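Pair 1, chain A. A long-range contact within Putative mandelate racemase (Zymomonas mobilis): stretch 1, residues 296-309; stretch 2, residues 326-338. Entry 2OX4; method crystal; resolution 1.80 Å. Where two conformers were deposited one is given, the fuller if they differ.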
# COMPACT_ATOMS: atom_id res chain seq x y z
N GLY A 296 -6.95 -27.13 18.81
CA GLY A 296 -7.81 -27.57 19.92
C GLY A 296 -8.86 -26.53 20.27
O GLY A 296 -8.98 -25.50 19.58
N PHE A 297 -9.62 -26.78 21.33
CA PHE A 297 -10.59 -25.79 21.85
C PHE A 297 -9.94 -24.42 22.11
O PHE A 297 -10.52 -23.39 21.81
CB PHE A 297 -11.19 -26.25 23.17
CG PHE A 297 -12.19 -27.38 23.04
CD1 PHE A 297 -11.94 -28.61 23.63
CD2 PHE A 297 -13.41 -27.17 22.39
CE1 PHE A 297 -12.86 -29.65 23.55
CE2 PHE A 297 -14.34 -28.21 22.30
CZ PHE A 297 -14.06 -29.44 22.88
N THR A 298 -8.74 -24.45 22.68
CA THR A 298 -8.04 -23.23 23.11
C THR A 298 -7.82 -22.30 21.91
O THR A 298 -8.14 -21.10 21.95
CB THR A 298 -6.70 -23.60 23.79
OG1 THR A 298 -6.98 -24.33 24.99
CG2 THR A 298 -5.89 -22.34 24.15
N GLU A 299 -7.33 -22.88 20.82
CA GLU A 299 -6.99 -22.08 19.65
C GLU A 299 -8.19 -21.82 18.75
O GLU A 299 -8.31 -20.74 18.17
CB GLU A 299 -5.85 -22.74 18.86
CG GLU A 299 -5.19 -21.82 17.82
CD GLU A 299 -4.23 -20.81 18.42
OE1 GLU A 299 -4.12 -20.72 19.66
OE2 GLU A 299 -3.56 -20.10 17.64
N PHE A 300 -9.09 -22.79 18.63
CA PHE A 300 -10.36 -22.59 17.89
C PHE A 300 -11.05 -21.32 18.39
O PHE A 300 -11.49 -20.49 17.59
CB PHE A 300 -11.31 -23.76 18.12
CG PHE A 300 -12.61 -23.67 17.35
CD1 PHE A 300 -12.76 -24.35 16.15
CD2 PHE A 300 -13.70 -22.95 17.86
CE1 PHE A 300 -13.97 -24.31 15.45
CE2 PHE A 300 -14.91 -22.88 17.15
CZ PHE A 300 -15.04 -23.57 15.95
N LYS A 301 -11.14 -21.17 19.70
CA LYS A 301 -11.78 -20.01 20.31
C LYS A 301 -11.08 -18.72 19.90
O LYS A 301 -11.72 -17.75 19.52
CB LYS A 301 -11.80 -20.14 21.83
CG LYS A 301 -12.85 -19.28 22.52
CD LYS A 301 -13.24 -19.86 23.87
CE LYS A 301 -13.40 -18.76 24.91
NZ LYS A 301 -14.45 -17.77 24.52
N LYS A 302 -9.75 -18.72 19.99
CA LYS A 302 -8.95 -17.55 19.59
C LYS A 302 -9.14 -17.19 18.12
O LYS A 302 -9.23 -16.00 17.77
CB LYS A 302 -7.47 -17.77 19.93
CG LYS A 302 -7.22 -18.02 21.44
CD LYS A 302 -5.74 -18.26 21.80
CE LYS A 302 -5.61 -18.62 23.30
NZ LYS A 302 -4.19 -18.87 23.70
N ILE A 303 -9.21 -18.20 17.27
CA ILE A 303 -9.43 -17.97 15.84
C ILE A 303 -10.82 -17.40 15.60
O ILE A 303 -10.97 -16.39 14.91
CB ILE A 303 -9.24 -19.26 15.00
CG1 ILE A 303 -7.77 -19.71 15.06
CG2 ILE A 303 -9.68 -19.01 13.54
CD1 ILE A 303 -7.56 -21.21 14.75
N ALA A 304 -11.84 -18.03 16.19
CA ALA A 304 -13.21 -17.56 16.03
C ALA A 304 -13.40 -16.12 16.57
O ALA A 304 -14.08 -15.30 15.95
CB ALA A 304 -14.18 -18.52 16.70
N ASP A 305 -12.77 -15.82 17.70
CA ASP A 305 -12.88 -14.48 18.31
C ASP A 305 -12.22 -13.40 17.46
O ASP A 305 -12.77 -12.30 17.30
CB ASP A 305 -12.28 -14.46 19.71
CG ASP A 305 -13.03 -15.38 20.68
OD1 ASP A 305 -14.19 -15.78 20.39
OD2 ASP A 305 -12.43 -15.70 21.73
N MET A 306 -11.05 -13.69 16.89
CA MET A 306 -10.42 -12.77 15.94
C MET A 306 -11.28 -12.62 14.68
O MET A 306 -11.47 -11.52 14.18
CB MET A 306 -9.01 -13.27 15.59
CG MET A 306 -8.11 -12.21 14.96
SD MET A 306 -6.35 -12.65 14.95
CE MET A 306 -6.38 -14.25 14.13
N ALA A 307 -11.83 -13.73 14.18
CA ALA A 307 -12.63 -13.71 12.95
C ALA A 307 -13.87 -12.81 13.11
O ALA A 307 -14.27 -12.14 12.16
CB ALA A 307 -13.05 -15.13 12.54
N HIS A 308 -14.45 -12.80 14.31
CA HIS A 308 -15.62 -11.98 14.61
C HIS A 308 -15.42 -10.48 14.33
O HIS A 308 -16.36 -9.83 13.86
CB HIS A 308 -16.05 -12.21 16.07
CG HIS A 308 -17.42 -11.70 16.39
ND1 HIS A 308 -18.49 -11.85 15.54
CD2 HIS A 308 -17.90 -11.06 17.49
CE1 HIS A 308 -19.58 -11.33 16.10
NE2 HIS A 308 -19.24 -10.85 17.28
N ILE A 309 -14.20 -9.97 14.59
CA ILE A 309 -13.84 -8.56 14.35
C ILE A 309 -13.98 -8.20 12.88
O ILE A 309 -14.19 -7.04 12.52
CB ILE A 309 -12.35 -8.28 14.75
CG1 ILE A 309 -12.08 -8.74 16.18
CG2 ILE A 309 -12.00 -6.81 14.62
CD1 ILE A 309 -13.21 -8.44 17.09
N ALA A 326 -18.46 -34.71 18.69
CA ALA A 326 -18.94 -34.23 19.99
C ALA A 326 -18.19 -32.97 20.41
O ALA A 326 -18.81 -32.00 20.85
CB ALA A 326 -18.78 -35.32 21.06
N ALA A 327 -16.87 -32.98 20.26
CA ALA A 327 -16.05 -31.82 20.64
C ALA A 327 -16.49 -30.59 19.86
O ALA A 327 -16.65 -29.51 20.45
CB ALA A 327 -14.57 -32.11 20.42
N SER A 328 -16.72 -30.75 18.56
CA SER A 328 -17.08 -29.61 17.70
C SER A 328 -18.38 -28.91 18.12
O SER A 328 -18.51 -27.71 17.96
CB SER A 328 -17.15 -30.04 16.23
OG SER A 328 -18.29 -30.85 15.98
N LEU A 329 -19.32 -29.67 18.67
CA LEU A 329 -20.60 -29.10 19.07
C LEU A 329 -20.43 -28.14 20.25
O LEU A 329 -21.10 -27.11 20.33
CB LEU A 329 -21.58 -30.22 19.43
CG LEU A 329 -21.85 -31.20 18.28
CD1 LEU A 329 -22.63 -32.42 18.79
CD2 LEU A 329 -22.58 -30.52 17.14
N HIS A 330 -19.52 -28.49 21.17
CA HIS A 330 -19.20 -27.61 22.29
C HIS A 330 -18.56 -26.31 21.81
O HIS A 330 -18.97 -25.22 22.23
CB HIS A 330 -18.28 -28.31 23.28
CG HIS A 330 -18.94 -29.44 24.00
ND1 HIS A 330 -19.68 -29.26 25.15
CD2 HIS A 330 -19.00 -30.77 23.72
CE1 HIS A 330 -20.15 -30.43 25.56
NE2 HIS A 330 -19.75 -31.36 24.71
N ALA A 331 -17.57 -26.43 20.93
CA ALA A 331 -16.85 -25.26 20.40
C ALA A 331 -17.82 -24.31 19.69
O ALA A 331 -17.82 -23.11 19.92
CB ALA A 331 -15.73 -25.71 19.44
N GLU A 332 -18.69 -24.88 18.86
CA GLU A 332 -19.61 -24.09 18.05
C GLU A 332 -20.74 -23.43 18.82
O GLU A 332 -21.12 -22.30 18.52
CB GLU A 332 -20.20 -24.93 16.93
CG GLU A 332 -19.18 -25.27 15.84
CD GLU A 332 -19.75 -26.21 14.80
OE1 GLU A 332 -20.52 -27.13 15.16
OE2 GLU A 332 -19.43 -26.04 13.61
N ILE A 333 -21.30 -24.14 19.81
CA ILE A 333 -22.39 -23.55 20.59
C ILE A 333 -21.89 -22.38 21.45
O ILE A 333 -22.66 -21.49 21.79
CB ILE A 333 -23.16 -24.61 21.44
CG1 ILE A 333 -24.59 -24.14 21.71
CG2 ILE A 333 -22.42 -24.94 22.73
CD1 ILE A 333 -25.61 -25.25 21.67
N ALA A 334 -20.60 -22.39 21.77
CA ALA A 334 -20.01 -21.37 22.65
C ALA A 334 -19.55 -20.08 21.95
O ALA A 334 -19.06 -19.16 22.62
CB ALA A 334 -18.86 -21.95 23.45
N ILE A 335 -19.68 -20.01 20.63
CA ILE A 335 -19.23 -18.79 19.91
C ILE A 335 -20.43 -18.02 19.35
O ILE A 335 -21.41 -18.64 18.91
CB ILE A 335 -18.19 -19.11 18.77
CG1 ILE A 335 -18.78 -20.09 17.74
CG2 ILE A 335 -16.86 -19.64 19.36
CD1 ILE A 335 -17.93 -20.23 16.45
N PRO A 336 -20.38 -16.67 19.36
CA PRO A 336 -21.47 -15.88 18.78
C PRO A 336 -21.55 -15.92 17.25
O PRO A 336 -22.65 -15.81 16.69
CB PRO A 336 -21.18 -14.45 19.28
CG PRO A 336 -19.70 -14.42 19.48
CD PRO A 336 -19.34 -15.81 19.95
N ASN A 337 -20.41 -16.09 16.58
CA ASN A 337 -20.33 -16.00 15.12
C ASN A 337 -20.37 -17.37 14.43
O ASN A 337 -19.56 -17.66 13.57
CB ASN A 337 -19.14 -15.13 14.65
CG ASN A 337 -17.77 -15.61 15.18
OD1 ASN A 337 -17.67 -16.16 16.27
ND2 ASN A 337 -16.70 -15.36 14.40
N PHE A 338 -21.32 -18.20 14.82
CA PHE A 338 -21.49 -19.53 14.23
C PHE A 338 -22.34 -19.43 12.95
O PHE A 338 -23.36 -18.74 12.94
CB PHE A 338 -22.17 -20.45 15.26
CG PHE A 338 -22.70 -21.75 14.69
CD1 PHE A 338 -21.83 -22.79 14.37
CD2 PHE A 338 -24.07 -21.94 14.51
CE1 PHE A 338 -22.32 -24.00 13.86
CE2 PHE A 338 -24.57 -23.13 14.00
CZ PHE A 338 -23.69 -24.16 13.68
O HOH W 1 -16.18 -19.64 22.94
O HOH W 2 -16.24 -15.45 18.64

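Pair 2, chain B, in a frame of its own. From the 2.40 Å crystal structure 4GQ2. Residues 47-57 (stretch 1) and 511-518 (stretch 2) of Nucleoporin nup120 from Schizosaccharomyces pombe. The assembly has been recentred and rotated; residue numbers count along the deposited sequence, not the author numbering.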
# COMPACT_ATOMS: atom_id res chain seq x y z
N ASN B 47 1.91 -9.46 28.24
CA ASN B 47 1.89 -8.71 26.98
C ASN B 47 0.50 -8.18 26.63
O ASN B 47 0.36 -7.06 26.15
CB ASN B 47 2.52 -9.51 25.83
CG ASN B 47 4.05 -9.44 25.82
OD1 ASN B 47 4.65 -8.42 26.20
ND2 ASN B 47 4.68 -10.52 25.37
N GLU B 48 -0.52 -8.99 26.89
CA GLU B 48 -1.92 -8.58 26.73
C GLU B 48 -2.28 -7.42 27.68
O GLU B 48 -2.98 -6.47 27.28
CB GLU B 48 -2.85 -9.78 26.93
CG GLU B 48 -4.34 -9.44 26.91
CD GLU B 48 -5.24 -10.64 27.12
OE1 GLU B 48 -4.84 -11.77 26.77
OE2 GLU B 48 -6.37 -10.45 27.62
N LYS B 49 -1.79 -7.49 28.92
CA LYS B 49 -2.03 -6.43 29.92
C LYS B 49 -1.26 -5.16 29.58
O LYS B 49 -1.70 -4.06 29.90
CB LYS B 49 -1.66 -6.90 31.33
CG LYS B 49 -2.67 -7.81 31.99
CD LYS B 49 -2.13 -8.31 33.32
CE LYS B 49 -2.68 -9.68 33.69
NZ LYS B 49 -1.63 -10.50 34.35
N LEU B 50 -0.11 -5.33 28.95
CA LEU B 50 0.71 -4.23 28.46
C LEU B 50 -0.06 -3.46 27.38
O LEU B 50 -0.15 -2.23 27.42
CB LEU B 50 2.02 -4.77 27.88
CG LEU B 50 3.34 -4.00 27.99
CD1 LEU B 50 4.20 -4.31 26.77
CD2 LEU B 50 3.17 -2.50 28.14
N PHE B 51 -0.60 -4.20 26.41
CA PHE B 51 -1.38 -3.61 25.34
C PHE B 51 -2.57 -2.85 25.91
O PHE B 51 -2.77 -1.68 25.60
CB PHE B 51 -1.85 -4.69 24.34
CG PHE B 51 -2.54 -4.13 23.13
CD1 PHE B 51 -1.80 -3.50 22.13
CD2 PHE B 51 -3.91 -4.21 23.00
CE1 PHE B 51 -2.43 -2.96 21.02
CE2 PHE B 51 -4.55 -3.68 21.88
CZ PHE B 51 -3.81 -3.05 20.89
N LYS B 52 -3.35 -3.53 26.76
CA LYS B 52 -4.52 -2.94 27.40
C LYS B 52 -4.20 -1.70 28.21
O LYS B 52 -4.94 -0.70 28.15
CB LYS B 52 -5.23 -3.97 28.29
CG LYS B 52 -5.98 -5.05 27.51
CD LYS B 52 -6.93 -5.81 28.43
CE LYS B 52 -7.37 -7.12 27.80
NZ LYS B 52 -8.49 -7.75 28.55
N LYS B 53 -3.10 -1.74 28.94
CA LYS B 53 -2.74 -0.61 29.80
C LYS B 53 -2.34 0.59 28.96
O LYS B 53 -2.72 1.72 29.28
CB LYS B 53 -1.61 -0.99 30.76
CG LYS B 53 -1.36 0.03 31.86
CD LYS B 53 -0.23 -0.38 32.78
CE LYS B 53 0.02 0.68 33.84
NZ LYS B 53 1.20 0.35 34.69
N GLU B 54 -1.61 0.34 27.88
CA GLU B 54 -1.00 1.41 27.09
C GLU B 54 -1.79 1.89 25.87
O GLU B 54 -1.60 3.02 25.44
CB GLU B 54 0.41 1.01 26.63
CG GLU B 54 1.29 0.43 27.73
CD GLU B 54 2.00 1.48 28.57
OE1 GLU B 54 2.06 2.65 28.16
OE2 GLU B 54 2.51 1.11 29.66
N CYS B 55 -2.66 1.04 25.32
CA CYS B 55 -3.22 1.28 23.98
C CYS B 55 -4.73 1.16 23.87
O CYS B 55 -5.29 1.48 22.84
CB CYS B 55 -2.60 0.31 22.97
SG CYS B 55 -0.81 0.21 23.07
N VAL B 56 -5.38 0.69 24.92
CA VAL B 56 -6.82 0.48 24.89
C VAL B 56 -7.45 1.50 25.82
O VAL B 56 -7.43 1.33 27.03
CB VAL B 56 -7.21 -0.96 25.31
CG1 VAL B 56 -8.71 -1.15 25.26
CG2 VAL B 56 -6.51 -1.99 24.42
N ALA B 57 -8.01 2.56 25.23
CA ALA B 57 -8.64 3.63 25.98
C ALA B 57 -9.85 3.10 26.74
O ALA B 57 -10.50 2.16 26.28
CB ALA B 57 -9.04 4.78 25.04
N ALA B 511 -4.39 -9.70 15.56
CA ALA B 511 -5.84 -9.54 15.54
C ALA B 511 -6.45 -9.69 16.93
O ALA B 511 -7.42 -9.01 17.26
CB ALA B 511 -6.50 -10.53 14.57
N TYR B 512 -5.88 -10.58 17.75
CA TYR B 512 -6.40 -10.83 19.09
C TYR B 512 -6.20 -9.62 20.00
O TYR B 512 -7.12 -9.20 20.71
CB TYR B 512 -5.77 -12.09 19.72
CG TYR B 512 -6.10 -12.27 21.18
CD1 TYR B 512 -7.34 -12.78 21.60
CD2 TYR B 512 -5.17 -11.92 22.16
CE1 TYR B 512 -7.63 -12.94 22.95
CE2 TYR B 512 -5.45 -12.07 23.51
CZ TYR B 512 -6.68 -12.58 23.90
OH TYR B 512 -6.92 -12.71 25.24
N LEU B 513 -5.01 -9.05 19.97
CA LEU B 513 -4.71 -7.86 20.76
C LEU B 513 -5.51 -6.67 20.26
O LEU B 513 -6.09 -5.93 21.06
CB LEU B 513 -3.22 -7.55 20.70
CG LEU B 513 -2.26 -8.55 21.34
CD1 LEU B 513 -0.85 -8.06 21.12
CD2 LEU B 513 -2.55 -8.73 22.82
N ASP B 514 -5.55 -6.50 18.94
CA ASP B 514 -6.13 -5.30 18.36
C ASP B 514 -7.62 -5.24 18.55
O ASP B 514 -8.19 -4.16 18.58
CB ASP B 514 -5.81 -5.16 16.88
CG ASP B 514 -6.18 -3.78 16.35
OD1 ASP B 514 -5.52 -2.79 16.73
OD2 ASP B 514 -7.13 -3.69 15.57
N HIS B 515 -8.24 -6.41 18.66
CA HIS B 515 -9.68 -6.51 18.82
C HIS B 515 -10.16 -5.94 20.13
O HIS B 515 -11.31 -5.50 20.22
CB HIS B 515 -10.13 -7.96 18.65
CG HIS B 515 -11.62 -8.13 18.57
ND1 HIS B 515 -12.40 -7.30 17.84
CD2 HIS B 515 -12.47 -9.07 19.15
CE1 HIS B 515 -13.69 -7.69 17.95
NE2 HIS B 515 -13.73 -8.77 18.76
N PHE B 516 -9.30 -5.90 21.14
CA PHE B 516 -9.61 -5.18 22.38
C PHE B 516 -9.85 -3.69 22.12
O PHE B 516 -10.65 -3.06 22.80
CB PHE B 516 -8.51 -5.39 23.43
CG PHE B 516 -8.46 -6.79 23.99
CD1 PHE B 516 -9.49 -7.27 24.81
CD2 PHE B 516 -7.40 -7.63 23.70
CE1 PHE B 516 -9.46 -8.56 25.31
CE2 PHE B 516 -7.36 -8.93 24.21
CZ PHE B 516 -8.39 -9.39 25.01
N GLY B 517 -9.15 -3.15 21.12
CA GLY B 517 -9.34 -1.76 20.71
C GLY B 517 -10.65 -1.46 19.99
O GLY B 517 -10.96 -0.30 19.69
N ASP B 518 -11.42 -2.51 19.71
CA ASP B 518 -12.71 -2.37 19.01
C ASP B 518 -13.90 -2.06 19.92
O ASP B 518 -15.01 -1.82 19.44
CB ASP B 518 -13.00 -3.61 18.16
CG ASP B 518 -11.99 -3.79 17.04
OD1 ASP B 518 -11.55 -2.78 16.46
OD2 ASP B 518 -11.63 -4.95 16.75

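Backbone geometry sets a packing problem without dictating its solution, and these two contacts make a compact example. In each, a helix is crossed by the last turns of a second helix, with 36° between their N-to-C directions; the axes approach to 10.5 Å in pair 1 and 10.2 Å in pair 2. Fourteen central residues superpose with an RMSD of 0.7 Å, yet few of the side chains that fill the gap are alike.

The common element is a phenylalanine. Phe A300 and Phe B51 coincide, both point toward the partner stretch with chi1 in the t well, and both offer a ring face to the matched residue opposite, Ala A331 or Leu B513. In pair 1 the CB of Ala A331 lies 4.0 Å from the centroid of the Phe A300 ring; in pair 2 the CB of Leu B513 lies 4.2 Å from the centroid of the Phe B51 ring. The CH-pi contact thus uses the first side-chain carbon in both cases, a group that alanine and leucine share. What leucine adds is reach: Leu B513 CD2 extends to 4.0 Å from Glu B48 CA and packs against the backbone of the first helix.

At the position of Glu B48, pair 1 has Phe A297. Both side chains leave the backbone sideways and bring their ends nearer to the partner, but they do so with different chemistry. The ring of Phe A297 presents its edge to Ala A327 O and Ala A331 N, while its CZ lies 3.7 Å from Ala A327 CB and its CD2 4.0 Å from Ala A331 CB. Glu B48 instead accepts a hydrogen bond, Tyr B512 OH to Glu B48 OE1 at 2.7 Å. Tyr B512 matches His A330, whose CB merely approaches Phe A297 CE2 at 4.1 Å.

One turn along, Lys A301 and Lys B52 coincide and again diverge in use. Lys A301 works through water: its NZ donates to a water at 3.0 Å, and that water donates to Ala A334 O at 2.9 Å. In pair 2 the residue matched to Ala A334 is Phe B516, and the lysine lies directly on its ring, with Lys B52 CE 3.6 Å from the centroid of the Phe B516 ring and over its face. The charged Lys B52 NZ makes an off-centre cation-pi contact, 4.1 Å from the same centroid, and a salt bridge to Glu B48 OE2 at 3.6 Å. The same lysine position thus meets a backbone carbonyl through water in pair 1 and an aromatic ring directly in pair 2.

The last matched pair, Ile A335 and Gly B517, shows bulk present in one pair and absent in the other. Ile A335 reaches back with CD1 4.1 Å from Phe A300 CE2 and CG2 3.9 Å from Ala A304 CB. Gly B517 has no side chain to offer; separately, Val B56, which has no matched residue in pair 1, places CG2 4.1 Å from Phe B516 CB. Similar backbones thus accommodate quite different distributions of side-chain volume and polarity.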